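Local structure of PKS (Streptomyces albus, 4OQJ) at residues Gly133-Val138 with Val187-Ala192; Ser196-His201 with Thr285-Asp290; Arg108-Cys113 with Asn258-Val263; Leu102-Gln107 with Gly139-Leu144. The protein carries a ketosynthase domain of an "AT-less" type I polyketide synthase for oxazolomycin and probably catalyses carbon-carbon bond-forming condensation of acyl chains on carrier proteins. All blocks are in the same frame, centred on the assembly; numbering follows the deposited sequence.

Contact 1 (Gly133-Val138 with Val187-Ala192)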
loop_
_atom_site.group_PDB
_atom_site.type_symbol
_atom_site.label_atom_id
_atom_site.label_comp_id
_atom_site.label_asym_id
_atom_site.label_seq_id
_atom_site.Cartn_x
_atom_site.Cartn_y
_atom_site.Cartn_z
ATOM N N GLY A 133 9.372 5.862 7.124
ATOM C CA GLY A 133 8.728 5.110 6.064
ATOM C C GLY A 133 8.365 5.995 4.887
ATOM O O GLY A 133 8.428 7.226 4.977
ATOM N N VAL A 134 7.990 5.376 3.776
ATOM C CA VAL A 134 7.531 6.121 2.619
ATOM C C VAL A 134 6.490 5.345 1.824
ATOM O O VAL A 134 6.698 4.173 1.442
ATOM C CB VAL A 134 8.720 6.533 1.682
ATOM C CG1 VAL A 134 9.577 5.349 1.300
ATOM C CG2 VAL A 134 8.200 7.267 0.440
ATOM N N TYR A 135 5.362 6.011 1.581
ATOM C CA TYR A 135 4.278 5.498 0.755
ATOM C C TYR A 135 4.057 6.449 -0.416
ATOM O O TYR A 135 3.755 7.622 -0.230
ATOM C CB TYR A 135 2.999 5.343 1.586
ATOM C CG TYR A 135 3.130 4.283 2.649
ATOM C CD1 TYR A 135 3.684 4.560 3.897
ATOM C CD2 TYR A 135 2.742 2.978 2.382
ATOM C CE1 TYR A 135 3.816 3.544 4.861
ATOM C CE2 TYR A 135 2.866 1.986 3.321
ATOM C CZ TYR A 135 3.402 2.261 4.549
ATOM O OH TYR A 135 3.507 1.210 5.448
ATOM N N ALA A 136 4.222 5.959 -1.631
ATOM C CA ALA A 136 4.179 6.849 -2.786
ATOM C C ALA A 136 3.737 6.118 -4.042
ATOM O O ALA A 136 3.898 4.903 -4.148
ATOM C CB ALA A 136 5.536 7.477 -3.004
ATOM N N GLY A 137 3.177 6.862 -4.990
ATOM C CA GLY A 137 2.753 6.281 -6.255
ATOM C C GLY A 137 3.075 7.215 -7.405
ATOM O O GLY A 137 3.119 8.421 -7.211
ATOM N N VAL A 138 3.300 6.661 -8.594
ATOM C CA VAL A 138 3.450 7.462 -9.792
ATOM C C VAL A 138 2.429 7.028 -10.818
ATOM O O VAL A 138 1.854 5.939 -10.749
ATOM C CB VAL A 138 4.875 7.362 -10.389
ATOM C CG1 VAL A 138 5.911 7.917 -9.393
ATOM C CG2 VAL A 138 5.207 5.933 -10.759
ATOM N N VAL A 187 6.907 1.575 0.307
ATOM C CA VAL A 187 5.894 0.856 -0.437
ATOM C C VAL A 187 5.332 1.723 -1.559
ATOM O O VAL A 187 4.940 2.870 -1.334
ATOM C CB VAL A 187 4.740 0.407 0.496
ATOM C CG1 VAL A 187 3.705 -0.429 -0.265
ATOM C CG2 VAL A 187 5.290 -0.395 1.666
ATOM N N SER A 188 5.302 1.184 -2.768
ATOM C CA SER A 188 4.605 1.873 -3.851
ATOM C C SER A 188 3.134 1.492 -3.804
ATOM O O SER A 188 2.774 0.312 -3.784
ATOM C CB SER A 188 5.212 1.556 -5.211
ATOM O OG SER A 188 6.567 1.980 -5.231
ATOM N N THR A 189 2.299 2.519 -3.728
ATOM C CA THR A 189 0.863 2.366 -3.553
ATOM C C THR A 189 0.169 3.116 -4.681
ATOM O O THR A 189 0.483 4.283 -4.961
ATOM C CB THR A 189 0.410 2.900 -2.179
ATOM O OG1 THR A 189 0.371 4.316 -2.218
ATOM C CG2 THR A 189 1.387 2.494 -1.086
ATOM N N ASN A 190 -0.763 2.447 -5.342
ATOM C CA ASN A 190 -1.407 2.991 -6.526
ATOM C C ASN A 190 -2.906 2.673 -6.553
ATOM O O ASN A 190 -3.284 1.509 -6.477
ATOM C CB ASN A 190 -0.737 2.420 -7.773
ATOM C CG ASN A 190 0.584 3.078 -8.073
ATOM O OD1 ASN A 190 1.653 2.561 -7.727
ATOM N ND2 ASN A 190 0.521 4.243 -8.706
ATOM N N THR A 191 -3.734 3.716 -6.663
ATOM C CA THR A 191 -5.181 3.570 -6.805
ATOM C C THR A 191 -5.701 4.622 -7.778
ATOM O O THR A 191 -6.776 5.185 -7.590
ATOM C CB THR A 191 -5.902 3.721 -5.438
ATOM O OG1 THR A 191 -5.642 5.021 -4.896
ATOM C CG2 THR A 191 -5.402 2.666 -4.445
ATOM N N ALA A 192 -4.922 4.892 -8.812
ATOM C CA ALA A 192 -5.265 5.923 -9.793
ATOM C C ALA A 192 -5.472 7.302 -9.128
ATOM O O ALA A 192 -4.634 7.726 -8.342
ATOM C CB ALA A 192 -6.506 5.492 -10.602
HETATM O O HOH W 1 4.170 3.824 -8.063
#
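Y135 and V187 sit opposite each other on two parallel strands, their side chains side by side on one face of the sheet. The backbones are joined by V187 N to V134 O (2.8 Å), A136 N to V187 O (3.2 Å) and T189 N to A136 O (2.9 Å). From CB, chi1 -66° places Y135 CG beside the backbone N, and the ring runs alongside the V187 side chain. CD2 has the methyl T189 CG2 at the ring edge, 3.8 Å away; CE2 lies 3.7 Å from V187 CB; the OH, at the tip, hydrogen-bonds S206 OG of helix 195-209, so a long amphipathic residue suits the place. Glycine suits position 137 because a CB there would run into T189 O. Past the paired residues, N190 takes over: ND2 makes a weak hydrogen bond to V138 O (3.0 Å, 129°) and also bonds D170 OD2 of the second subunit, while a water bridges OD1 and V138 N. The OG1 of T189 is buried without a polar partner. Helix 195-209 packs against Y135 and T189, helices 105-121 and 171-180 over the face bearing A136 and S188; S188 and N190 pair antiparallel with a strand of the second subunit, extending the sheet.

Contact 2 (Ser196-His201 with Thr285-Asp290)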
loop_
_atom_site.group_PDB
_atom_site.type_symbol
_atom_site.label_atom_id
_atom_site.label_comp_id
_atom_site.label_asym_id
_atom_site.label_seq_id
_atom_site.Cartn_x
_atom_site.Cartn_y
_atom_site.Cartn_z
ATOM N N SER A 196 -2.840 9.650 -3.936
ATOM C CA SER A 196 -2.229 10.527 -2.944
ATOM C C SER A 196 -2.764 10.345 -1.550
ATOM O O SER A 196 -1.990 10.274 -0.593
ATOM C CB SER A 196 -2.423 12.009 -3.325
ATOM O OG SER A 196 -1.599 12.381 -4.405
ATOM N N LEU A 197 -4.084 10.373 -1.410
ATOM C CA LEU A 197 -4.685 10.281 -0.082
ATOM C C LEU A 197 -4.684 8.862 0.469
ATOM O O LEU A 197 -4.628 8.674 1.675
ATOM C CB LEU A 197 -6.098 10.839 -0.116
ATOM C CG LEU A 197 -6.210 12.312 -0.542
ATOM C CD1 LEU A 197 -7.643 12.809 -0.323
ATOM C CD2 LEU A 197 -5.199 13.222 0.183
ATOM N N VAL A 198 -4.726 7.861 -0.400
ATOM C CA VAL A 198 -4.509 6.483 0.044
ATOM C C VAL A 198 -3.097 6.339 0.627
ATOM O O VAL A 198 -2.921 5.720 1.673
ATOM C CB VAL A 198 -4.737 5.474 -1.102
ATOM C CG1 VAL A 198 -4.396 4.051 -0.666
ATOM C CG2 VAL A 198 -6.194 5.535 -1.581
ATOM N N ALA A 199 -2.092 6.940 -0.012
ATOM C CA ALA A 199 -0.737 6.870 0.514
ATOM C C ALA A 199 -0.698 7.539 1.885
ATOM O O ALA A 199 -0.082 7.022 2.826
ATOM C CB ALA A 199 0.250 7.528 -0.437
ATOM N N VAL A 200 -1.375 8.686 2.001
ATOM C CA VAL A 200 -1.467 9.376 3.282
ATOM C C VAL A 200 -2.140 8.466 4.312
ATOM O O VAL A 200 -1.686 8.351 5.451
ATOM C CB VAL A 200 -2.241 10.714 3.150
ATOM C CG1 VAL A 200 -2.615 11.280 4.515
ATOM C CG2 VAL A 200 -1.398 11.742 2.393
ATOM N N HIS A 201 -3.229 7.815 3.914
ATOM C CA HIS A 201 -3.935 6.918 4.823
ATOM C C HIS A 201 -3.021 5.801 5.323
ATOM O O HIS A 201 -2.965 5.517 6.531
ATOM C CB HIS A 201 -5.149 6.339 4.129
ATOM C CG HIS A 201 -5.825 5.253 4.894
ATOM N ND1 HIS A 201 -6.718 5.506 5.909
ATOM C CD2 HIS A 201 -5.770 3.909 4.755
ATOM C CE1 HIS A 201 -7.190 4.357 6.367
ATOM N NE2 HIS A 201 -6.633 3.374 5.687
ATOM N N THR A 285 -8.540 9.620 8.723
ATOM C CA THR A 285 -8.565 9.297 7.300
ATOM C C THR A 285 -9.413 8.059 7.098
ATOM O O THR A 285 -9.551 7.253 8.012
ATOM C CB THR A 285 -7.159 9.019 6.735
ATOM O OG1 THR A 285 -6.649 7.799 7.300
ATOM C CG2 THR A 285 -6.184 10.159 7.042
ATOM N N ALA A 286 -9.965 7.903 5.901
ATOM C CA ALA A 286 -10.721 6.707 5.569
ATOM C C ALA A 286 -10.543 6.395 4.097
ATOM O O ALA A 286 -10.366 7.299 3.277
ATOM C CB ALA A 286 -12.193 6.881 5.920
ATOM N N VAL A 287 -10.551 5.103 3.786
ATOM C CA VAL A 287 -10.473 4.614 2.426
ATOM C C VAL A 287 -11.479 3.488 2.268
ATOM O O VAL A 287 -11.594 2.638 3.152
ATOM C CB VAL A 287 -9.055 4.099 2.075
ATOM C CG1 VAL A 287 -9.027 3.487 0.659
ATOM C CG2 VAL A 287 -8.041 5.202 2.216
ATOM N N ASN A 288 -12.214 3.484 1.157
ATOM C CA ASN A 288 -13.089 2.383 0.838
ATOM C C ASN A 288 -13.091 2.159 -0.677
ATOM O O ASN A 288 -12.330 2.805 -1.410
ATOM C CB ASN A 288 -14.506 2.635 1.394
ATOM C CG ASN A 288 -15.266 3.715 0.638
ATOM O OD1 ASN A 288 -14.841 4.162 -0.414
ATOM N ND2 ASN A 288 -16.420 4.125 1.175
ATOM N N ASN A 289 -13.895 1.216 -1.136
ATOM C CA ASN A 289 -14.121 1.058 -2.571
ATOM C C ASN A 289 -15.609 0.952 -2.823
ATOM O O ASN A 289 -16.358 0.415 -1.987
ATOM C CB ASN A 289 -13.381 -0.162 -3.128
ATOM C CG ASN A 289 -13.439 -0.240 -4.644
ATOM O OD1 ASN A 289 -14.444 -0.681 -5.228
ATOM N ND2 ASN A 289 -12.370 0.197 -5.293
ATOM N N ASP A 290 -16.043 1.447 -3.980
ATOM C CA ASP A 290 -17.454 1.382 -4.377
ATOM C C ASP A 290 -17.993 -0.040 -4.475
ATOM O O ASP A 290 -19.196 -0.279 -4.292
ATOM C CB ASP A 290 -17.654 2.060 -5.731
ATOM C CG ASP A 290 -17.388 3.545 -5.683
ATOM O OD1 ASP A 290 -17.507 4.127 -4.589
ATOM O OD2 ASP A 290 -17.061 4.117 -6.741
#
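V198 is the first residue of 196-201 to meet strand 285-289: its CG2 touches V287 CG1 at 4.2 Å, the side chains crossing at about a right angle. One helical turn on, H201 carries most of the contact. With CG anti to the backbone N (chi1 171°), its ring reaches the strand and is held from two directions. The methyl V287 CG2 lies over one face, 3.8 Å from the ring centroid and displaced toward the rim, a CH-pi contact closest to H201 CG (3.5 Å). At the ring edge, H201 ND1 and T285 OG1 are hydrogen-bonded at 2.7 Å, and either could be the donor. Threonine and valine divide the work, a hydroxyl for the ring nitrogen and a methyl for the ring face, while A286 points away from the helix and packs on helix 302-316. The other nitrogen, NE2, bonds OD2 of D211 of the second subunit, whose negative charge would be expected to polarise the imidazole. Helix 195-209 also packs on strands 430-436 and 441-448, and its other side touches T189 and Y135. A helix buried between the sheets of the two halves is characteristic of the layered alpha-beta-alpha-beta-alpha thiolase fold of ketosynthases.

Contact 3 (Arg108-Cys113 with Asn258-Val263)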
loop_
_atom_site.group_PDB
_atom_site.type_symbol
_atom_site.label_atom_id
_atom_site.label_comp_id
_atom_site.label_asym_id
_atom_site.label_seq_id
_atom_site.Cartn_x
_atom_site.Cartn_y
_atom_site.Cartn_z
ATOM N N ARG A 108 12.264 10.608 -10.707
ATOM C CA ARG A 108 13.264 11.642 -10.451
ATOM C C ARG A 108 12.660 12.828 -9.730
ATOM O O ARG A 108 13.217 13.326 -8.750
ATOM C CB ARG A 108 13.901 12.124 -11.752
ATOM C CG ARG A 108 14.892 11.131 -12.361
ATOM C CD ARG A 108 15.475 11.707 -13.606
ATOM N NE ARG A 108 14.954 11.163 -14.857
ATOM C CZ ARG A 108 14.832 11.862 -15.985
ATOM N NH1 ARG A 108 15.081 13.170 -16.011
ATOM N NH2 ARG A 108 14.451 11.258 -17.099
ATOM N N GLN A 109 11.519 13.289 -10.220
ATOM C CA GLN A 109 10.853 14.424 -9.597
ATOM C C GLN A 109 10.368 14.057 -8.192
ATOM O O GLN A 109 10.414 14.892 -7.282
ATOM C CB GLN A 109 9.695 14.898 -10.472
ATOM C CG GLN A 109 10.163 15.567 -11.751
ATOM C CD GLN A 109 10.780 16.923 -11.507
ATOM O OE1 GLN A 109 10.231 17.736 -10.777
ATOM N NE2 GLN A 109 11.930 17.172 -12.118
ATOM N N PHE A 110 9.919 12.820 -7.989
ATOM C CA PHE A 110 9.459 12.436 -6.653
ATOM C C PHE A 110 10.640 12.425 -5.686
ATOM O O PHE A 110 10.509 12.823 -4.538
ATOM C CB PHE A 110 8.778 11.071 -6.597
ATOM C CG PHE A 110 8.275 10.758 -5.221
ATOM C CD1 PHE A 110 7.136 11.397 -4.733
ATOM C CD2 PHE A 110 8.994 9.951 -4.374
ATOM C CE1 PHE A 110 6.708 11.174 -3.438
ATOM C CE2 PHE A 110 8.571 9.716 -3.073
ATOM C CZ PHE A 110 7.429 10.318 -2.608
ATOM N N LEU A 111 11.788 11.954 -6.162
ATOM C CA LEU A 111 12.991 11.895 -5.345
ATOM C C LEU A 111 13.427 13.293 -4.912
ATOM O O LEU A 111 13.714 13.529 -3.738
ATOM C CB LEU A 111 14.128 11.191 -6.106
ATOM C CG LEU A 111 15.501 11.136 -5.419
ATOM C CD1 LEU A 111 15.416 10.617 -3.955
ATOM C CD2 LEU A 111 16.453 10.266 -6.216
ATOM N N GLU A 112 13.457 14.243 -5.837
ATOM C CA GLU A 112 13.854 15.601 -5.447
ATOM C C GLU A 112 12.795 16.203 -4.529
ATOM O O GLU A 112 13.126 16.893 -3.566
ATOM C CB GLU A 112 14.071 16.488 -6.668
ATOM C CG GLU A 112 15.378 16.231 -7.380
ATOM C CD GLU A 112 15.668 17.252 -8.468
ATOM O OE1 GLU A 112 14.828 18.150 -8.699
ATOM O OE2 GLU A 112 16.743 17.170 -9.094
ATOM N N CYS A 113 11.523 15.944 -4.817
ATOM C CA CYS A 113 10.438 16.503 -3.989
ATOM C C CYS A 113 10.468 15.961 -2.536
ATOM O O CYS A 113 10.245 16.702 -1.574
ATOM C CB CYS A 113 9.081 16.205 -4.623
ATOM S SG CYS A 113 7.705 17.090 -3.831
ATOM N N ASN A 258 0.222 18.052 -14.610
ATOM C CA ASN A 258 1.469 17.394 -14.271
ATOM C C ASN A 258 2.019 17.967 -12.993
ATOM O O ASN A 258 2.029 19.182 -12.817
ATOM C CB ASN A 258 2.459 17.553 -15.427
ATOM C CG ASN A 258 1.929 16.957 -16.714
ATOM O OD1 ASN A 258 2.212 15.813 -17.048
ATOM N ND2 ASN A 258 1.142 17.721 -17.427
ATOM N N GLY A 259 2.459 17.104 -12.086
ATOM C CA GLY A 259 3.014 17.600 -10.848
ATOM C C GLY A 259 3.365 16.536 -9.847
ATOM O O GLY A 259 3.168 15.339 -10.085
ATOM N N VAL A 260 3.893 16.979 -8.711
ATOM C CA VAL A 260 4.427 16.072 -7.704
ATOM C C VAL A 260 4.316 16.758 -6.370
ATOM O O VAL A 260 4.492 17.975 -6.282
ATOM C CB VAL A 260 5.901 15.681 -7.991
ATOM C CG1 VAL A 260 6.787 16.924 -8.103
ATOM C CG2 VAL A 260 6.454 14.776 -6.914
ATOM N N GLY A 261 4.025 15.981 -5.329
ATOM C CA GLY A 261 3.904 16.531 -3.995
ATOM C C GLY A 261 4.204 15.476 -2.954
ATOM O O GLY A 261 4.087 14.279 -3.211
ATOM N N ALA A 262 4.596 15.935 -1.776
ATOM C CA ALA A 262 4.867 15.055 -0.645
ATOM C C ALA A 262 4.634 15.772 0.683
ATOM O O ALA A 262 4.830 16.991 0.805
ATOM C CB ALA A 262 6.296 14.522 -0.719
ATOM N N VAL A 263 4.194 15.004 1.673
ATOM C CA VAL A 263 4.113 15.478 3.036
ATOM C C VAL A 263 4.915 14.559 3.941
ATOM O O VAL A 263 5.089 13.375 3.644
ATOM C CB VAL A 263 2.650 15.563 3.529
ATOM C CG1 VAL A 263 1.873 16.557 2.685
ATOM C CG2 VAL A 263 1.976 14.173 3.503
#
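F110 and C113, on one side of helix 105-121, close over V260 and A262 of strand 259-267, forming a helix-on-sheet layer of the thiolase fold. The segment axes lie 8.0 Å apart and cross at -35°, and A262 and G261 let the ring and the sulfur come close. Apolar carbon contacts dominate. V260 CG2 is the central methyl of the contact: it lies 3.8 Å from C113 CB and, equally near, from F110 CA, with F110 CD1 at 4.1 Å. V260 and F110 cross at about a right angle. Farther along the strand, F110 CE1 comes to 4.3 Å from A262 CB, alanine leaving room for the aromatic ring. Polar groups are few in the interface itself: G261 O stands at the edge of the F110 ring, and Q109 brings its CB toward V260 CG1 while its OE1 is bonded to R31 NH1 of strand 23-31, which pairs with this strand. The last group is sulfur packing. C113 has SG anti to its backbone N (chi1 -170°), and this lays the sulfur over the strand backbone, where SG rests 3.8 Å from G261 CA and 3.9 Å from A262 N.

Contact 4 (Leu102-Gln107 with Gly139-Leu144)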
loop_
_atom_site.group_PDB
_atom_site.type_symbol
_atom_site.label_atom_id
_atom_site.label_comp_id
_atom_site.label_asym_id
_atom_site.label_seq_id
_atom_site.Cartn_x
_atom_site.Cartn_y
_atom_site.Cartn_z
ATOM N N LEU A 102 17.676 6.949 -18.021
ATOM C CA LEU A 102 16.759 5.817 -18.009
ATOM C C LEU A 102 15.599 5.982 -17.012
ATOM O O LEU A 102 14.497 5.499 -17.264
ATOM C CB LEU A 102 17.515 4.533 -17.691
ATOM C CG LEU A 102 18.401 3.953 -18.799
ATOM C CD1 LEU A 102 18.996 2.639 -18.337
ATOM C CD2 LEU A 102 17.632 3.743 -20.098
ATOM N N ILE A 103 15.842 6.656 -15.891
ATOM C CA ILE A 103 14.832 6.750 -14.840
ATOM C C ILE A 103 13.653 7.617 -15.279
ATOM O O ILE A 103 13.826 8.737 -15.770
ATOM C CB ILE A 103 15.416 7.321 -13.526
ATOM C CG1 ILE A 103 16.538 6.434 -13.009
ATOM C CG2 ILE A 103 14.332 7.405 -12.443
ATOM C CD1 ILE A 103 17.346 7.037 -11.837
ATOM N N ASP A 104 12.458 7.063 -15.114
ATOM C CA ASP A 104 11.214 7.784 -15.324
ATOM C C ASP A 104 11.295 9.160 -14.642
ATOM O O ASP A 104 11.602 9.247 -13.462
ATOM C CB ASP A 104 10.049 6.941 -14.781
ATOM C CG ASP A 104 8.671 7.620 -14.906
ATOM O OD1 ASP A 104 8.550 8.702 -15.510
ATOM O OD2 ASP A 104 7.687 7.034 -14.390
ATOM N N PRO A 105 11.039 10.241 -15.394
ATOM C CA PRO A 105 10.994 11.569 -14.768
ATOM C C PRO A 105 10.062 11.650 -13.554
ATOM O O PRO A 105 10.325 12.431 -12.654
ATOM C CB PRO A 105 10.465 12.477 -15.883
ATOM C CG PRO A 105 10.763 11.760 -17.144
ATOM C CD PRO A 105 10.743 10.296 -16.837
ATOM N N GLN A 106 8.994 10.869 -13.525
ATOM C CA GLN A 106 8.119 10.886 -12.358
ATOM C C GLN A 106 8.875 10.483 -11.087
ATOM O O GLN A 106 8.636 11.047 -10.018
ATOM C CB GLN A 106 6.923 9.962 -12.575
ATOM C CG GLN A 106 6.054 10.364 -13.760
ATOM C CD GLN A 106 4.865 9.451 -13.926
ATOM O OE1 GLN A 106 3.717 9.887 -13.844
ATOM N NE2 GLN A 106 5.134 8.170 -14.153
ATOM N N GLN A 107 9.782 9.511 -11.209
ATOM C CA GLN A 107 10.547 9.009 -10.060
ATOM C C GLN A 107 11.659 9.979 -9.700
ATOM O O GLN A 107 11.956 10.169 -8.526
ATOM C CB GLN A 107 11.127 7.613 -10.351
ATOM C CG GLN A 107 10.034 6.575 -10.563
ATOM C CD GLN A 107 10.480 5.137 -10.415
ATOM O OE1 GLN A 107 11.443 4.824 -9.705
ATOM N NE2 GLN A 107 9.751 4.237 -11.067
ATOM N N GLY A 139 2.206 7.898 -11.784
ATOM C CA GLY A 139 1.223 7.652 -12.819
ATOM C C GLY A 139 1.746 6.725 -13.883
ATOM O O GLY A 139 2.855 6.224 -13.788
ATOM N N LEU A 140 0.904 6.476 -14.875
ATOM C CA LEU A 140 1.259 5.676 -16.028
ATOM C C LEU A 140 2.623 6.101 -16.552
ATOM O O LEU A 140 2.850 7.288 -16.764
ATOM C CB LEU A 140 0.206 5.843 -17.124
ATOM C CG LEU A 140 0.509 5.167 -18.459
ATOM C CD1 LEU A 140 0.491 3.632 -18.324
ATOM C CD2 LEU A 140 -0.502 5.627 -19.508
ATOM N N ASN A 141 3.527 5.150 -16.757
ATOM C CA ASN A 141 4.872 5.513 -17.202
ATOM C C ASN A 141 4.897 5.646 -18.721
ATOM O O ASN A 141 5.207 4.700 -19.436
ATOM C CB ASN A 141 5.911 4.492 -16.732
ATOM C CG ASN A 141 7.325 4.981 -16.940
ATOM O OD1 ASN A 141 7.544 6.008 -17.584
ATOM N ND2 ASN A 141 8.292 4.259 -16.400
ATOM N N THR A 142 4.551 6.829 -19.216
ATOM C CA THR A 142 4.559 7.061 -20.653
ATOM C C THR A 142 5.992 7.294 -21.151
ATOM O O THR A 142 6.244 7.234 -22.346
ATOM C CB THR A 142 3.655 8.257 -21.040
ATOM O OG1 THR A 142 3.919 9.375 -20.179
ATOM C CG2 THR A 142 2.160 7.864 -20.913
ATOM N N TYR A 143 6.924 7.561 -20.236
ATOM C CA TYR A 143 8.350 7.684 -20.597
ATOM C C TYR A 143 8.887 6.354 -21.111
ATOM O O TYR A 143 9.597 6.298 -22.104
ATOM C CB TYR A 143 9.159 8.141 -19.388
ATOM C CG TYR A 143 10.580 8.589 -19.654
ATOM C CD1 TYR A 143 10.848 9.827 -20.223
ATOM C CD2 TYR A 143 11.656 7.801 -19.276
ATOM C CE1 TYR A 143 12.145 10.250 -20.428
ATOM C CE2 TYR A 143 12.953 8.220 -19.474
ATOM C CZ TYR A 143 13.194 9.446 -20.048
ATOM O OH TYR A 143 14.500 9.866 -20.235
ATOM N N LEU A 144 8.521 5.278 -20.422
ATOM C CA LEU A 144 8.902 3.938 -20.813
ATOM C C LEU A 144 8.227 3.547 -22.124
ATOM O O LEU A 144 8.859 3.010 -23.028
ATOM C CB LEU A 144 8.535 2.948 -19.702
ATOM C CG LEU A 144 8.688 1.459 -20.003
ATOM C CD1 LEU A 144 10.139 1.094 -20.228
ATOM C CD2 LEU A 144 8.094 0.643 -18.868
HETATM O O HOH W 2 6.412 9.011 -17.498
#
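D104 and N141 are the N-caps of helices 105-121 and 142-147, and they meet tip to tip, carboxylate stacked on amide with the planes 13° apart and D104 OD2 3.3 Å from N141 CG. Each caps its own helix: D104 OD1 accepts from Q106 N at 3.0 Å, a donor standing above the carboxylate plane, and N141 OD1 accepts from L144 N at 3.1 Å. Asp and Asn suit these places because their short side chains can reach back to N-H groups of the first helical turn. D104 OD2 offers its syn lone pair to Q106 NE2 (2.8 Å, 170°). The same NE2 also gives a bond to G139 O at 3.0 Å, so both its protons are used; Q106 OE1 receives a weak bond from G139 N and a further hydrogen bond from I222 N. A CB at G139 would come tightly against Q106 OE1, so glycine suits the place. P105 CD sits over one face of the Y143 ring, 3.5 Å from its centroid, as a CH-pi contact, the two side chains crossing at about a right angle. The Y143 OH is bonded to E101 O and A706 N, and W705 meets its ring edge-to-face. The contact ties the start of helix 105-121 to the link between strand 132-138 and helix 142-147, beside helix 157-167, whose N167 OD1 accepts from N141 ND2.

Overall arrangement
All four contacts are buried, but contact 3 lies nearest the chain centre, about 10 Å from centre to centre, and no other protein chain touches it. Its chemistry is almost all apolar. Contacts 1, 2 and 4 lie farther out, within reach of the second subunit, and use more polar atoms: backbone pairing in 1, an imidazole bond in 2, helix caps in 4. Contacts 3 and 4 share helix 105-121, where R108 NE probably bonds I103 O. Contacts 1 and 3 meet through F110 packed on A136, and contacts 1 and 2 through A199 and V198 against strand 186-190 and the turn beyond it. Contacts 2 and 4 do not touch.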